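Local coordinates for protein delta-1-pyrroline-5-carboxylate dehydrogenase, mitochondrial (Mus musculus, PDB 4E3X) that oxidises L-glutamate gamma-semialdehyde to L-glutamate with NAD(+), probably completing the mitochondrial breakdown of proline to glutamate, at residues Val68-Val73 with Ile248-Gly253; Asn103-Ala108 with Val229-Pro234; Glu115-Leu118 with Asp123-Gln126. All blocks are in the same frame, centred on the assembly; numbering follows the deposited sequence.

Contact 1 of 3, residues Val68-Val73 with Ile248-Gly253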
loop_
_atom_site.group_PDB
_atom_site.type_symbol
_atom_site.label_atom_id
_atom_site.label_comp_id
_atom_site.label_asym_id
_atom_site.label_seq_id
_atom_site.Cartn_x
_atom_site.Cartn_y
_atom_site.Cartn_z
ATOM N N VAL B 68 10.863 25.759 -10.617
ATOM C CA VAL B 68 10.968 24.588 -11.480
ATOM C C VAL B 68 12.445 24.438 -11.830
ATOM O O VAL B 68 13.048 25.341 -12.418
ATOM C CB VAL B 68 10.103 24.749 -12.741
ATOM C CG1 VAL B 68 10.316 23.586 -13.697
ATOM C CG2 VAL B 68 8.637 24.871 -12.345
ATOM N N GLY B 69 13.045 23.322 -11.425
ATOM C CA GLY B 69 14.490 23.193 -11.504
ATOM C C GLY B 69 15.115 24.216 -10.573
ATOM O O GLY B 69 14.861 24.210 -9.362
ATOM N N ASP B 70 15.913 25.119 -11.139
ATOM C CA ASP B 70 16.462 26.232 -10.373
ATOM C C ASP B 70 15.849 27.553 -10.811
ATOM O O ASP B 70 16.260 28.619 -10.355
ATOM C CB ASP B 70 17.988 26.281 -10.487
ATOM C CG ASP B 70 18.653 25.148 -9.741
ATOM O OD1 ASP B 70 18.137 24.784 -8.665
ATOM O OD2 ASP B 70 19.672 24.614 -10.228
ATOM N N GLU B 71 14.861 27.476 -11.694
ATOM C CA GLU B 71 14.239 28.680 -12.243
ATOM C C GLU B 71 13.107 29.195 -11.361
ATOM O O GLU B 71 12.220 28.438 -10.977
ATOM C CB GLU B 71 13.696 28.425 -13.656
ATOM C CG GLU B 71 13.079 29.667 -14.303
ATOM C CD GLU B 71 12.456 29.407 -15.673
ATOM O OE1 GLU B 71 12.501 28.254 -16.164
ATOM O OE2 GLU B 71 11.914 30.372 -16.257
ATOM N N GLU B 72 13.140 30.485 -11.046
ATOM C CA GLU B 72 12.048 31.130 -10.330
ATOM C C GLU B 72 11.069 31.660 -11.362
ATOM O O GLU B 72 11.444 32.434 -12.247
ATOM C CB GLU B 72 12.570 32.259 -9.440
ATOM C CG GLU B 72 13.556 31.786 -8.386
ATOM C CD GLU B 72 13.980 32.878 -7.421
ATOM O OE1 GLU B 72 13.502 34.021 -7.557
ATOM O OE2 GLU B 72 14.794 32.589 -6.516
ATOM N N VAL B 73 9.822 31.212 -11.269
ATOM C CA VAL B 73 8.831 31.506 -12.301
ATOM C C VAL B 73 7.618 32.211 -11.707
ATOM O O VAL B 73 7.100 31.804 -10.668
ATOM C CB VAL B 73 8.356 30.215 -13.003
ATOM C CG1 VAL B 73 7.468 30.548 -14.187
ATOM C CG2 VAL B 73 9.553 29.375 -13.442
ATOM N N ILE B 248 15.632 25.294 2.344
ATOM C CA ILE B 248 16.556 24.530 3.167
ATOM C C ILE B 248 16.906 23.197 2.489
ATOM O O ILE B 248 18.072 22.806 2.445
ATOM C CB ILE B 248 16.006 24.341 4.599
ATOM C CG1 ILE B 248 16.094 25.672 5.358
ATOM C CG2 ILE B 248 16.793 23.269 5.347
ATOM C CD1 ILE B 248 15.263 25.737 6.623
ATOM N N LEU B 249 15.913 22.525 1.916
ATOM C CA LEU B 249 16.177 21.268 1.220
ATOM C C LEU B 249 17.141 21.464 0.052
ATOM O O LEU B 249 18.058 20.667 -0.148
ATOM C CB LEU B 249 14.878 20.629 0.730
ATOM C CG LEU B 249 14.043 19.926 1.800
ATOM C CD1 LEU B 249 12.678 19.564 1.240
ATOM C CD2 LEU B 249 14.766 18.694 2.323
ATOM N N ARG B 250 16.924 22.518 -0.726
ATOM C CA ARG B 250 17.822 22.812 -1.837
ATOM C C ARG B 250 19.238 23.111 -1.341
ATOM O O ARG B 250 20.213 22.611 -1.905
ATOM C CB ARG B 250 17.267 23.946 -2.714
ATOM C CG ARG B 250 15.862 23.672 -3.275
ATOM C CD ARG B 250 15.768 22.370 -4.088
ATOM N NE ARG B 250 16.885 22.277 -5.022
ATOM C CZ ARG B 250 16.943 22.908 -6.190
ATOM N NH1 ARG B 250 15.920 23.642 -6.613
ATOM N NH2 ARG B 250 18.030 22.799 -6.938
ATOM N N GLU B 251 19.351 23.905 -0.280
ATOM C CA GLU B 251 20.663 24.241 0.268
ATOM C C GLU B 251 21.370 23.021 0.850
ATOM O O GLU B 251 22.603 22.962 0.858
ATOM C CB GLU B 251 20.543 25.328 1.337
ATOM C CG GLU B 251 20.113 26.683 0.813
ATOM C CD GLU B 251 20.026 27.712 1.924
ATOM O OE1 GLU B 251 20.770 27.575 2.920
ATOM O OE2 GLU B 251 19.218 28.650 1.806
ATOM N N ALA B 252 20.586 22.048 1.314
ATOM C CA ALA B 252 21.117 20.810 1.884
ATOM C C ALA B 252 21.559 19.834 0.799
ATOM O O ALA B 252 22.049 18.746 1.101
ATOM C CB ALA B 252 20.084 20.152 2.800
ATOM N N GLY B 253 21.354 20.207 -0.462
ATOM C CA GLY B 253 21.871 19.425 -1.570
ATOM C C GLY B 253 20.842 18.708 -2.431
ATOM O O GLY B 253 21.213 17.918 -3.300
#

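Contact 2 of 3, residues Asn103-Ala108 with Val229-Pro234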
loop_
_atom_site.group_PDB
_atom_site.type_symbol
_atom_site.label_atom_id
_atom_site.label_comp_id
_atom_site.label_asym_id
_atom_site.label_seq_id
_atom_site.Cartn_x
_atom_site.Cartn_y
_atom_site.Cartn_z
ATOM N N ASN B 103 2.759 21.468 -16.312
ATOM C CA ASN B 103 3.213 20.465 -17.257
ATOM C C ASN B 103 4.713 20.565 -17.551
ATOM O O ASN B 103 5.388 19.550 -17.715
ATOM C CB ASN B 103 2.361 20.493 -18.529
ATOM C CG ASN B 103 1.020 19.777 -18.341
ATOM O OD1 ASN B 103 -0.050 20.334 -18.597
ATOM N ND2 ASN B 103 1.080 18.544 -17.867
ATOM N N ARG B 104 5.234 21.789 -17.601
ATOM C CA ARG B 104 6.669 21.993 -17.740
ATOM C C ARG B 104 7.411 21.390 -16.554
ATOM O O ARG B 104 8.473 20.775 -16.713
ATOM C CB ARG B 104 6.982 23.479 -17.815
ATOM C CG ARG B 104 8.446 23.740 -18.003
ATOM C CD ARG B 104 8.651 24.901 -18.934
ATOM N NE ARG B 104 8.533 26.173 -18.235
ATOM C CZ ARG B 104 9.494 26.679 -17.475
ATOM N NH1 ARG B 104 10.613 25.998 -17.294
ATOM N NH2 ARG B 104 9.334 27.856 -16.890
ATOM N N ALA B 105 6.850 21.570 -15.361
ATOM C CA ALA B 105 7.451 21.031 -14.147
ATOM C C ALA B 105 7.475 19.508 -14.168
ATOM O O ALA B 105 8.468 18.898 -13.767
ATOM C CB ALA B 105 6.705 21.530 -12.921
ATOM N N ILE B 106 6.380 18.900 -14.627
ATOM C CA ILE B 106 6.330 17.445 -14.788
ATOM C C ILE B 106 7.420 16.968 -15.746
ATOM O O ILE B 106 8.177 16.050 -15.430
ATOM C CB ILE B 106 4.945 16.977 -15.298
ATOM C CG1 ILE B 106 3.879 17.171 -14.210
ATOM C CG2 ILE B 106 4.999 15.519 -15.765
ATOM C CD1 ILE B 106 2.451 17.056 -14.720
ATOM N N ASP B 107 7.491 17.589 -16.917
ATOM C CA ASP B 107 8.459 17.151 -17.921
ATOM C C ASP B 107 9.886 17.218 -17.381
ATOM O O ASP B 107 10.670 16.294 -17.583
ATOM C CB ASP B 107 8.349 17.991 -19.198
ATOM C CG ASP B 107 7.008 17.843 -19.894
ATOM O OD1 ASP B 107 6.218 16.952 -19.516
ATOM O OD2 ASP B 107 6.748 18.628 -20.830
ATOM N N ALA B 108 10.215 18.311 -16.694
ATOM C CA ALA B 108 11.566 18.491 -16.174
ATOM C C ALA B 108 11.863 17.526 -15.038
ATOM O O ALA B 108 12.974 17.011 -14.929
ATOM C CB ALA B 108 11.789 19.930 -15.732
ATOM N N VAL B 229 10.445 11.779 -7.973
ATOM C CA VAL B 229 10.395 13.202 -8.248
ATOM C C VAL B 229 8.971 13.686 -7.983
ATOM O O VAL B 229 8.010 12.933 -8.129
ATOM C CB VAL B 229 10.869 13.546 -9.677
ATOM C CG1 VAL B 229 12.333 13.166 -9.842
ATOM C CG2 VAL B 229 10.007 12.861 -10.729
ATOM N N VAL B 230 8.845 14.943 -7.582
ATOM C CA VAL B 230 7.630 15.415 -6.932
ATOM C C VAL B 230 7.237 16.806 -7.405
ATOM O O VAL B 230 8.092 17.692 -7.523
ATOM C CB VAL B 230 7.851 15.493 -5.398
ATOM C CG1 VAL B 230 6.624 16.046 -4.679
ATOM C CG2 VAL B 230 8.269 14.134 -4.808
ATOM N N LEU B 231 5.949 16.989 -7.684
ATOM C CA LEU B 231 5.359 18.316 -7.739
ATOM C C LEU B 231 4.683 18.590 -6.411
ATOM O O LEU B 231 3.735 17.902 -6.033
ATOM C CB LEU B 231 4.337 18.436 -8.872
ATOM C CG LEU B 231 4.861 18.922 -10.227
ATOM C CD1 LEU B 231 5.871 17.951 -10.821
ATOM C CD2 LEU B 231 3.700 19.172 -11.201
ATOM N N TRP B 232 5.201 19.574 -5.688
ATOM C CA TRP B 232 4.654 19.939 -4.390
ATOM C C TRP B 232 3.806 21.193 -4.498
ATOM O O TRP B 232 4.323 22.271 -4.789
ATOM C CB TRP B 232 5.796 20.159 -3.406
ATOM C CG TRP B 232 5.374 20.538 -2.019
ATOM C CD1 TRP B 232 4.137 20.380 -1.442
ATOM C CD2 TRP B 232 6.209 21.128 -1.020
ATOM N NE1 TRP B 232 4.162 20.846 -0.142
ATOM C CE2 TRP B 232 5.416 21.327 0.129
ATOM C CE3 TRP B 232 7.549 21.536 -0.996
ATOM C CZ2 TRP B 232 5.931 21.886 1.298
ATOM C CZ3 TRP B 232 8.054 22.097 0.166
ATOM C CH2 TRP B 232 7.244 22.272 1.291
ATOM N N LYS B 233 2.500 21.022 -4.279
ATOM C CA LYS B 233 1.569 22.131 -4.122
ATOM C C LYS B 233 1.394 22.396 -2.626
ATOM O O LYS B 233 0.630 21.701 -1.960
ATOM C CB LYS B 233 0.210 21.797 -4.754
ATOM C CG LYS B 233 -0.828 22.911 -4.588
ATOM C CD LYS B 233 -2.238 22.327 -4.368
ATOM C CE LYS B 233 -3.267 23.369 -3.933
ATOM N NZ LYS B 233 -2.867 24.062 -2.678
ATOM N N PRO B 234 2.110 23.394 -2.086
ATOM C CA PRO B 234 1.953 23.692 -0.660
ATOM C C PRO B 234 0.650 24.435 -0.388
ATOM O O PRO B 234 0.022 24.961 -1.306
ATOM C CB PRO B 234 3.154 24.605 -0.342
ATOM C CG PRO B 234 3.997 24.613 -1.577
ATOM C CD PRO B 234 3.083 24.294 -2.717
#

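Contact 3 of 3, residues Glu115-Leu118 with Asp123-Gln126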
loop_
_atom_site.group_PDB
_atom_site.type_symbol
_atom_site.label_atom_id
_atom_site.label_comp_id
_atom_site.label_asym_id
_atom_site.label_seq_id
_atom_site.Cartn_x
_atom_site.Cartn_y
_atom_site.Cartn_z
ATOM N N GLU B 115 18.337 9.471 -12.915
ATOM C CA GLU B 115 19.591 9.749 -12.223
ATOM C C GLU B 115 19.407 9.761 -10.701
ATOM O O GLU B 115 20.209 9.202 -9.958
ATOM C CB GLU B 115 20.176 11.081 -12.716
ATOM C CG GLU B 115 21.440 11.540 -12.000
ATOM C CD GLU B 115 21.907 12.930 -12.432
ATOM O OE1 GLU B 115 21.073 13.740 -12.906
ATOM O OE2 GLU B 115 23.117 13.216 -12.289
ATOM N N TRP B 116 18.328 10.386 -10.245
ATOM C CA TRP B 116 18.045 10.488 -8.816
ATOM C C TRP B 116 17.701 9.114 -8.228
ATOM O O TRP B 116 18.181 8.747 -7.150
ATOM C CB TRP B 116 16.904 11.490 -8.611
ATOM C CG TRP B 116 16.418 11.648 -7.202
ATOM C CD1 TRP B 116 15.188 11.285 -6.721
ATOM C CD2 TRP B 116 17.126 12.229 -6.097
ATOM N NE1 TRP B 116 15.090 11.602 -5.384
ATOM C CE2 TRP B 116 16.266 12.177 -4.978
ATOM C CE3 TRP B 116 18.404 12.786 -5.943
ATOM C CZ2 TRP B 116 16.636 12.663 -3.725
ATOM C CZ3 TRP B 116 18.772 13.265 -4.693
ATOM C CH2 TRP B 116 17.889 13.200 -3.600
ATOM N N ASP B 117 16.883 8.355 -8.948
ATOM C CA ASP B 117 16.506 6.999 -8.552
ATOM C C ASP B 117 17.742 6.091 -8.457
ATOM O O ASP B 117 17.828 5.245 -7.563
ATOM C CB ASP B 117 15.489 6.464 -9.568
ATOM C CG ASP B 117 15.029 5.048 -9.283
ATOM O OD1 ASP B 117 14.890 4.665 -8.106
ATOM O OD2 ASP B 117 14.794 4.315 -10.269
ATOM N N LEU B 118 18.714 6.298 -9.345
ATOM C CA LEU B 118 19.926 5.472 -9.346
ATOM C C LEU B 118 20.938 5.864 -8.265
ATOM O O LEU B 118 21.874 5.110 -7.985
ATOM C CB LEU B 118 20.605 5.500 -10.718
ATOM C CG LEU B 118 19.921 4.660 -11.798
ATOM C CD1 LEU B 118 20.451 5.020 -13.183
ATOM C CD2 LEU B 118 20.115 3.174 -11.536
ATOM N N ASP B 123 23.030 8.449 -0.122
ATOM C CA ASP B 123 23.281 9.787 -0.641
ATOM C C ASP B 123 22.009 10.632 -0.651
ATOM O O ASP B 123 22.044 11.833 -0.379
ATOM C CB ASP B 123 23.888 9.723 -2.044
ATOM C CG ASP B 123 25.258 9.066 -2.059
ATOM O OD1 ASP B 123 25.814 8.820 -0.968
ATOM O OD2 ASP B 123 25.782 8.803 -3.156
ATOM N N ARG B 124 20.881 10.013 -0.974
ATOM C CA ARG B 124 19.620 10.734 -0.875
ATOM C C ARG B 124 19.312 11.067 0.587
ATOM O O ARG B 124 18.888 12.183 0.906
ATOM C CB ARG B 124 18.477 9.944 -1.519
ATOM C CG ARG B 124 18.697 9.670 -3.005
ATOM C CD ARG B 124 17.420 9.203 -3.681
ATOM N NE ARG B 124 16.940 7.924 -3.168
ATOM C CZ ARG B 124 16.904 6.794 -3.869
ATOM N NH1 ARG B 124 17.347 6.760 -5.119
ATOM N NH2 ARG B 124 16.432 5.690 -3.312
ATOM N N ALA B 125 19.551 10.107 1.476
ATOM C CA ALA B 125 19.288 10.312 2.899
ATOM C C ALA B 125 20.116 11.465 3.467
ATOM O O ALA B 125 19.656 12.202 4.339
ATOM C CB ALA B 125 19.536 9.027 3.684
ATOM N N GLN B 126 21.330 11.634 2.951
ATOM C CA GLN B 126 22.219 12.685 3.427
ATOM C C GLN B 126 21.627 14.084 3.253
ATOM O O GLN B 126 21.835 14.955 4.099
ATOM C CB GLN B 126 23.575 12.582 2.727
HETATM O O HOH W 1 15.978 3.830 -5.574
#

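Contact 1 of 3, residues Val68-Val73 with Ile248-Gly253
Arg-250 reaches out from the last turn of its helix to Asp-70, and the two join in a salt bridge. NH2 of Arg-250 sits 2.6 Å from OD1 of Asp-70 and uses the syn lone pair of that oxygen. Carboxylate and guanidinium are nearly coplanar, their planes 14° apart. OD1 of Asp-70 also receives a weak bond from NH1 of Arg-250 at 3.2 Å, so a single oxygen serves both amino groups. Aspartate suits the exposed tip of the turn, being short enough to hold its charge close to the backbone.

The main chain supplies a further acceptor. NH1 of Arg-250 donates to the carbonyl O of Gly-69 at 3.0 Å, coming in 32° off the carbonyl plane. The arginine chain bends at chi2 and chi3, which turns the guanidinium edge to both acceptors. Outside the two segments, NE bonds Leu-254 O and NH1 bonds Tyr-246 OH. A leucine in place of Arg-250 would probably leave the Asp-70 carboxylate without its countercharge and the Gly-69 carbonyl without this donor.

Backbone bonds shape both partners. Val-68 to Glu-71 form a type II' turn closed by Glu-71 N to Val-68 O, 2.9 Å, and Gly-69 supplies the positive phi that glycine accepts easily. Beyond the helix, Gly-253 takes a positive phi and closes a Schellman motif; one of its bonds back into the last turn runs from Gly-253 N to Arg-250 O at 3.0 Å.

The turn links antiparallel strands 62-68 and 71-73, so the contact ties a hairpin tip to the C-terminal end of helix 239-251. Val-68 and Val-73 pack on helix 99-118, while Leu-249 lies against Phe-128 and Ala-131 of helix 121-136.

Contact 2 of 3, residues Asn103-Ala108 with Val229-Pro234
The carbonyl O of Ala-105 is held by Gln-260 NE2, a hydrogen bond from strand 259-261 next to the strand that Ala-105 packs against. Toward Leu-231 the same residue offers its methyl group: CB of Ala-105 lies 4.2 Å from CG of Leu-231. So small a side chain lets the helix come close to the sheet, and the CA atoms of Ile-106 and Leu-231 are 7.2 Å apart.

Across the interface itself the contact is apolar. Leu-231 is directed toward the helix, and its two methyls spread over the neighbouring residues. CD2 meets CG1 of Ile-106 at 3.6 Å and also lies near the Ala-105 methyl, while CD1 rests at 4.0 Å from the backbone C of Ala-105. The Ile-106 and Leu-231 side chains cross at about a right angle. In Ile-106 CG1 stands beside the backbone N (chi1 -69°), which sets this branch rather than CG2 against the leucine. A branched aliphatic on each side fills the buried joint without a polar group to satisfy.

Trp-232 leaves the strand on the other side from Leu-231, packing on Ser-242 and Tyr-246 of helix 239-251 and bonding Ser-208 OG through NE1. Helix 99-118 and helix 239-251 thus cover the two faces of strand 230-233, which is bonded between 203-207 and 259-261. This helix-sheet-helix layering, with five parallel strands in the order 3-2-1-4-5, is typical of the Rossmann-type NAD-binding domain of aldehyde dehydrogenases, and the strand ends at Lys-233, which binds NAD(+).

Contact 3 of 3, residues Glu115-Leu118 with Asp123-Gln126
The indole of Trp-116 overlaps the aliphatic part of Arg-124, which lies along one of its faces. The two residues stand on successive helices, 99-118 and 121-136, and pack across the short connection between them. CD of Arg-124 is 3.7 Å from the centroid of the six-membered ring, a CH-pi contact over the face, and CG touches CH2 and CZ2 of Trp-116. The charged end turns away from a stack: its plane is 52° from that of the ring, and any cation-pi attraction is weak at best.

Where the guanidinium goes instead is to the backbone carbonyls near the C-terminal end of helix 99-118. NH1 of Arg-124 donates to Trp-116 O at 3.0 Å and to Asp-117 O at 2.9 Å. The first bond is fairly straight (153°); in the second the donor stands above the carbonyl plane, away from a lone pair. Both oxygens lie in the guanidinium plane. With chi3 at -64° the chain bends about CG-CD, carrying the guanidinium on to these carbonyls. A long chain that is apolar along its length and charged at its end suits both tasks, and the positive charge is likely to be favoured by the negative end of the helix dipole.

Further bonds anchor the pair to the end of helix 213-225: Trp-116 NE1 to Ala-224 O and Arg-124 NE to Leu-225 O. Asp-117 is directed away from helix 121-136, its OD2 in a salt bridge with Arg-498 of the second subunit and its OD1 bonded to Gly-199 N, so the junction also borders the dimer interface. Between the segments one water bridges the two charges, 2.9 Å from Asp-117 OD1 and 3.0 Å from Arg-124 NH2.

In the fold
Helix 99-118 serves contacts 2 and 3, whose centres are about 18 Å apart, packing on the parallel sheet with its first half and meeting helix 121-136 at its end. Contact 1 lies about 12 Å from contact 2, centre to centre, and touches it: Glu-71 OE1 pairs with Arg-104 NH1 at 3.2 Å. Gln-260, whose amide also holds Ala-105, joins them, accepting from Gly-69 N through OE1. Along the chain, contact 3 is nested inside contact 2, and contact 2 inside contact 1. Contact 2 adjoins the cofactor site: its strand ends in Lys-233, and the Leu-231 side chain is about 11 Å from that of Ser-208, which also binds NAD(+); contacts 1 and 3 lie away from active and cofactor sites.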